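Local coordinates for amino Transferase (Eubacterium rectale, PDB 3ELE), which probably transfers amino groups between amino acids and keto acids, using pyridoxal-5'-phosphate in the manner of class I and II aminotransferases, at residues N54-E59 / Q293-K298; I160-L165 / E191-K196. All blocks are in the same frame, centred on the assembly; numbering follows the deposited sequence. Where two conformers were deposited one is given.

Interaction 1 of 2, residues N54-E59 / Q293-K298; sequences NDTIKE and QKMIVK
T56 and M295, a selenomethionine modelled in two conformers, make the closest approach here, and it is wholly apolar. The methyl CG2 of T56 lies 3.8 Å from M295 CA and, in one conformer, also touches M295 CG. That methyl stands anti to the backbone N of T56 (chi1 -58° for OG1), which carries it to M295 CA, while the M295 side chain crosses it at about a right angle and then bends away. I57 adds a looser touch from the flank, its CG1 4.2 Å from M295 CG in the same conformer.

Polar groups contribute little across the gap. No hydrogen bond joins the segments; T56 OG1 is spent on I52 O, one turn back in its own helix, and meets K298 only at CB, 4.1 Å from OG1. On the solvent-exposed side the opposite charges of E59 OE1 and K298 NZ stay 6.5 Å apart.

Helix 51-63 of this class I and II aminotransferase thus rests against helix 290-296, some 234 residues later, where I57 also reaches L291 and F292. I57 packs on I57 of the second subunit too, placing the contact beside the dimer interface. I296 and V297 pack on T81 of helix 79-93.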
loop_
_atom_site.group_PDB
_atom_site.type_symbol
_atom_site.label_atom_id
_atom_site.label_comp_id
_atom_site.label_asym_id
_atom_site.label_seq_id
_atom_site.Cartn_x
_atom_site.Cartn_y
_atom_site.Cartn_z
ATOM N N ASN A 54 9.012 6.055 19.675
ATOM C CA ASN A 54 9.001 7.530 19.633
ATOM C C ASN A 54 10.395 8.146 19.798
ATOM O O ASN A 54 10.727 9.104 19.093
ATOM C CB ASN A 54 7.993 8.113 20.647
ATOM C CG ASN A 54 6.523 7.980 20.196
ATOM O OD1 ASN A 54 6.202 7.572 19.063
ATOM N ND2 ASN A 54 5.623 8.337 21.096
ATOM N N ASP A 55 11.200 7.586 20.714
ATOM C CA ASP A 55 12.604 7.979 20.891
ATOM C C ASP A 55 13.413 7.804 19.596
ATOM O O ASP A 55 14.141 8.715 19.203
ATOM C CB ASP A 55 13.287 7.182 22.020
ATOM C CG ASP A 55 12.822 7.578 23.405
ATOM O OD1 ASP A 55 12.048 8.557 23.572
ATOM O OD2 ASP A 55 13.258 6.885 24.351
ATOM N N THR A 56 13.258 6.662 18.929
ATOM C CA THR A 56 13.974 6.401 17.663
ATOM C C THR A 56 13.495 7.320 16.538
ATOM O O THR A 56 14.327 7.832 15.792
ATOM C CB THR A 56 13.873 4.933 17.181
ATOM O OG1 THR A 56 14.387 4.042 18.182
ATOM C CG2 THR A 56 14.687 4.740 15.891
ATOM N N ILE A 57 12.176 7.506 16.402
ATOM C CA ILE A 57 11.610 8.427 15.392
ATOM C C ILE A 57 12.208 9.836 15.568
ATOM O O ILE A 57 12.622 10.469 14.585
ATOM C CB ILE A 57 10.063 8.494 15.444
ATOM C CG1 ILE A 57 9.429 7.185 14.980
ATOM C CG2 ILE A 57 9.524 9.609 14.538
ATOM C CD1 ILE A 57 7.945 7.103 15.272
ATOM N N LYS A 58 12.246 10.312 16.817
ATOM C CA LYS A 58 12.862 11.606 17.149
ATOM C C LYS A 58 14.334 11.687 16.710
ATOM O O LYS A 58 14.747 12.694 16.134
ATOM C CB LYS A 58 12.723 11.927 18.650
ATOM C CG LYS A 58 11.335 12.454 19.025
ATOM C CD LYS A 58 11.157 12.764 20.535
ATOM C CE LYS A 58 10.895 11.492 21.374
ATOM N NZ LYS A 58 10.472 11.780 22.781
ATOM N N GLU A 59 15.093 10.617 16.958
ATOM C CA GLU A 59 16.520 10.543 16.585
ATOM C C GLU A 59 16.784 10.591 15.072
ATOM O O GLU A 59 17.719 11.266 14.623
ATOM C CB GLU A 59 17.172 9.286 17.172
ATOM C CG GLU A 59 17.387 9.349 18.696
ATOM C CD GLU A 59 17.843 8.008 19.293
ATOM O OE1 GLU A 59 18.325 7.129 18.525
ATOM O OE2 GLU A 59 17.733 7.843 20.535
ATOM N N GLN A 293 10.910 1.781 8.331
ATOM C CA GLN A 293 11.943 0.769 8.038
ATOM C C GLN A 293 13.211 1.020 8.845
ATOM O O GLN A 293 13.746 0.097 9.451
ATOM C CB GLN A 293 12.334 0.729 6.560
ATOM C CG GLN A 293 11.252 0.233 5.609
ATOM C CD GLN A 293 11.812 -0.090 4.232
ATOM O OE1 GLN A 293 12.807 -0.804 4.128
ATOM N NE2 GLN A 293 11.163 0.409 3.171
ATOM N N LYS A 294 13.668 2.279 8.856
ATOM C CA LYS A 294 14.878 2.671 9.577
ATOM C C LYS A 294 14.688 2.554 11.096
ATOM O O LYS A 294 15.602 2.122 11.797
ATOM C CB LYS A 294 15.384 4.051 9.118
ATOM C CG LYS A 294 15.708 4.056 7.594
ATOM C CD LYS A 294 16.333 5.339 7.114
ATOM C CE LYS A 294 16.087 5.605 5.631
ATOM N NZ LYS A 294 16.307 4.454 4.705
HETATM N N MSE A 295 13.487 2.889 11.574
HETATM C CA MSE A 295 13.141 2.784 13.005
HETATM C C MSE A 295 13.139 1.324 13.499
HETATM O O MSE A 295 13.603 1.045 14.613
HETATM C CB MSE A 295 11.786 3.479 13.279
HETATM C CG MSE A 295 11.193 3.333 14.690
HETATM SE SE MSE A 295 10.203 1.682 15.029
HETATM C CE MSE A 295 8.800 1.857 13.743
ATOM N N ILE A 296 12.592 0.411 12.688
ATOM C CA ILE A 296 12.497 -1.034 13.024
ATOM C C ILE A 296 13.868 -1.695 13.313
ATOM O O ILE A 296 13.937 -2.638 14.115
ATOM C CB ILE A 296 11.628 -1.845 11.950
ATOM C CG1 ILE A 296 10.149 -1.935 12.371
ATOM C CG2 ILE A 296 12.085 -3.273 11.745
ATOM C CD1 ILE A 296 9.342 -0.810 11.947
ATOM N N VAL A 297 14.934 -1.173 12.694
ATOM C CA VAL A 297 16.308 -1.646 12.906
ATOM C C VAL A 297 16.680 -1.662 14.399
ATOM O O VAL A 297 17.339 -2.602 14.855
ATOM C CB VAL A 297 17.341 -0.783 12.105
ATOM C CG1 VAL A 297 18.810 -1.177 12.418
ATOM C CG2 VAL A 297 17.073 -0.888 10.622
ATOM N N LYS A 298 16.213 -0.646 15.140
ATOM C CA LYS A 298 16.471 -0.481 16.569
ATOM C C LYS A 298 15.384 -0.997 17.545
ATOM O O LYS A 298 15.553 -0.851 18.768
ATOM C CB LYS A 298 16.770 1.005 16.849
ATOM C CG LYS A 298 17.873 1.549 15.926
ATOM C CD LYS A 298 18.659 2.701 16.514
ATOM C CE LYS A 298 19.845 3.091 15.607
ATOM N NZ LYS A 298 20.841 1.975 15.398
#

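Interaction 2 of 2, residues I160-L165 / E191-K196; sequences IDFDAL and EETIKK
I160 and F162 face the first turns of helix 191-208 across CA separations of 7.1 Å for I160 to T193 and 8.1 Å for F162 to K196. I160 is still extended; the chain then turns into helix 162-167, whose N-cap is D161. The D161 carboxylate accepts from A164 N through OD1 in a nearly straight bond (175°), reached from above the carboxylate plane, and L165 N closes the first turn onto D161 O.

F162 carries the contact. Its CG lies beside the backbone N (chi1 -67°), and the ring reaches into the angle between T193 and K196. One face takes the K196 chain: CB sits 3.9 Å from the ring centroid, a CH-pi contact, and the chain, bent at chi3, runs on along the CD2-CE2 side with CE 3.8 Å from CD2. I160 CB covers the opposite face toward the rim, so the ring is sandwiched between aliphatic groups. At its edge, CZ comes within 3.4 Å of T193 O, near the ring plane. T193 CG2 touches both hydrophobic residues, 3.9 Å from F162 CZ and 4.0 Å from I160 CG1, while its OG1 is bound to Q159 and S190. With an alanine in place of F162, the aliphatic run of K196 and CB of I160 would lose the ring between them, and the lysine chain would probably be free to swing.

L200, one turn further along helix 191-208, also touches F162, and I160 goes deeper, to I130 of the central sheet. With no hydrogen bond across the segments and K196 NZ 6.8 Å from D163 OD1, the attachment appears to rest on dispersion and CH-pi contact, with the lysine's methylenes shielding the ring while its ammonium stays near the surface.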
loop_
_atom_site.group_PDB
_atom_site.type_symbol
_atom_site.label_atom_id
_atom_site.label_comp_id
_atom_site.label_asym_id
_atom_site.label_seq_id
_atom_site.Cartn_x
_atom_site.Cartn_y
_atom_site.Cartn_z
ATOM N N ILE A 160 -7.338 -27.709 14.884
ATOM C CA ILE A 160 -7.777 -27.982 13.512
ATOM C C ILE A 160 -8.472 -29.326 13.476
ATOM O O ILE A 160 -7.987 -30.279 14.059
ATOM C CB ILE A 160 -6.578 -27.985 12.531
ATOM C CG1 ILE A 160 -5.868 -26.607 12.554
ATOM C CG2 ILE A 160 -7.037 -28.363 11.108
ATOM C CD1 ILE A 160 -4.688 -26.461 11.585
ATOM N N ASP A 161 -9.627 -29.373 12.808
ATOM C CA ASP A 161 -10.328 -30.632 12.532
ATOM C C ASP A 161 -9.630 -31.138 11.264
ATOM O O ASP A 161 -9.993 -30.745 10.146
ATOM C CB ASP A 161 -11.826 -30.374 12.320
ATOM C CG ASP A 161 -12.611 -31.622 11.949
ATOM O OD1 ASP A 161 -12.049 -32.643 11.458
ATOM O OD2 ASP A 161 -13.839 -31.545 12.091
ATOM N N PHE A 162 -8.626 -31.995 11.447
ATOM C CA PHE A 162 -7.837 -32.531 10.320
ATOM C C PHE A 162 -8.608 -33.370 9.315
ATOM O O PHE A 162 -8.243 -33.366 8.139
ATOM C CB PHE A 162 -6.578 -33.257 10.802
ATOM C CG PHE A 162 -5.573 -32.334 11.427
ATOM C CD1 PHE A 162 -4.849 -31.431 10.626
ATOM C CD2 PHE A 162 -5.386 -32.313 12.813
ATOM C CE1 PHE A 162 -3.936 -30.544 11.189
ATOM C CE2 PHE A 162 -4.475 -31.426 13.389
ATOM C CZ PHE A 162 -3.744 -30.544 12.579
ATOM N N ASP A 163 -9.663 -34.060 9.761
ATOM C CA ASP A 163 -10.541 -34.824 8.849
ATOM C C ASP A 163 -11.270 -33.864 7.889
ATOM O O ASP A 163 -11.213 -34.049 6.651
ATOM C CB ASP A 163 -11.544 -35.701 9.623
ATOM C CG ASP A 163 -10.885 -36.940 10.280
ATOM O OD1 ASP A 163 -9.662 -37.147 10.149
ATOM O OD2 ASP A 163 -11.612 -37.732 10.928
ATOM N N ALA A 164 -11.897 -32.835 8.471
ATOM C CA ALA A 164 -12.598 -31.787 7.722
ATOM C C ALA A 164 -11.619 -31.079 6.780
ATOM O O ALA A 164 -11.930 -30.903 5.608
ATOM C CB ALA A 164 -13.260 -30.760 8.681
ATOM N N LEU A 165 -10.418 -30.740 7.267
ATOM C CA LEU A 165 -9.405 -30.065 6.431
ATOM C C LEU A 165 -9.001 -30.926 5.248
ATOM O O LEU A 165 -9.070 -30.452 4.123
ATOM C CB LEU A 165 -8.154 -29.638 7.213
ATOM C CG LEU A 165 -6.943 -29.079 6.433
ATOM C CD1 LEU A 165 -7.338 -27.959 5.433
ATOM C CD2 LEU A 165 -5.865 -28.617 7.405
ATOM N N GLU A 191 2.587 -27.319 18.870
ATOM C CA GLU A 191 3.579 -27.964 18.004
ATOM C C GLU A 191 2.964 -29.183 17.318
ATOM O O GLU A 191 3.190 -29.402 16.119
ATOM C CB GLU A 191 4.813 -28.405 18.797
ATOM C CG GLU A 191 5.950 -28.874 17.915
ATOM C CD GLU A 191 7.168 -29.381 18.671
ATOM O OE1 GLU A 191 7.010 -30.086 19.703
ATOM O OE2 GLU A 191 8.287 -29.120 18.175
ATOM N N GLU A 192 2.192 -29.961 18.080
ATOM C CA GLU A 192 1.529 -31.154 17.565
ATOM C C GLU A 192 0.588 -30.798 16.400
ATOM O O GLU A 192 0.623 -31.453 15.362
ATOM C CB GLU A 192 0.802 -31.899 18.696
ATOM C CG GLU A 192 0.134 -33.203 18.285
ATOM C CD GLU A 192 -0.511 -33.938 19.455
ATOM O OE1 GLU A 192 -0.026 -33.831 20.608
ATOM O OE2 GLU A 192 -1.507 -34.649 19.211
ATOM N N THR A 193 -0.221 -29.756 16.577
ATOM C CA THR A 193 -1.129 -29.272 15.522
ATOM C C THR A 193 -0.353 -28.824 14.275
ATOM O O THR A 193 -0.710 -29.201 13.157
ATOM C CB THR A 193 -2.015 -28.133 16.053
ATOM O OG1 THR A 193 -2.856 -28.662 17.075
ATOM C CG2 THR A 193 -2.874 -27.526 14.972
ATOM N N ILE A 194 0.727 -28.063 14.487
ATOM C CA ILE A 194 1.591 -27.582 13.408
ATOM C C ILE A 194 2.270 -28.769 12.688
ATOM O O ILE A 194 2.348 -28.754 11.459
ATOM C CB ILE A 194 2.625 -26.506 13.912
ATOM C CG1 ILE A 194 1.911 -25.239 14.478
ATOM C CG2 ILE A 194 3.627 -26.126 12.804
ATOM C CD1 ILE A 194 1.000 -24.455 13.465
ATOM N N LYS A 195 2.712 -29.790 13.438
ATOM C CA LYS A 195 3.330 -31.005 12.856
ATOM C C LYS A 195 2.325 -31.835 12.033
ATOM O O LYS A 195 2.659 -32.254 10.933
ATOM C CB LYS A 195 3.987 -31.894 13.928
ATOM C CG LYS A 195 5.289 -31.328 14.492
ATOM C CD LYS A 195 5.712 -31.973 15.809
ATOM C CE LYS A 195 6.112 -33.421 15.690
ATOM N NZ LYS A 195 6.501 -33.997 17.040
ATOM N N LYS A 196 1.118 -32.069 12.561
ATOM C CA LYS A 196 0.071 -32.826 11.815
ATOM C C LYS A 196 -0.321 -32.106 10.521
ATOM O O LYS A 196 -0.500 -32.751 9.492
ATOM C CB LYS A 196 -1.190 -33.086 12.653
ATOM C CG LYS A 196 -1.003 -34.073 13.794
ATOM C CD LYS A 196 -2.332 -34.439 14.509
ATOM C CE LYS A 196 -3.235 -35.331 13.605
ATOM N NZ LYS A 196 -4.382 -36.013 14.300
#

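In the fold
Both contacts involve helices of one aminotransferase class I and II chain, yet they share no element and lie on opposite sides of its centre, with centres 40 Å apart. Interaction 1 is the more buried: it joins two helices distant in sequence, close to the second subunit, and its selenomethionine side chain is about 12 Å from a bound pyridoxal-5'-phosphate. Interaction 2 is partly exposed, sets a loop and helix start against helix 191-208 on the flank of the seven-stranded sheet, and meets no other chain. Neither uses a hydrogen bond between its segments. In 54-59/293-298 a threonine methyl and an isoleucine branch meet the selenomethionine, whereas an aromatic ring under a lysine chain dominates 160-165/191-196.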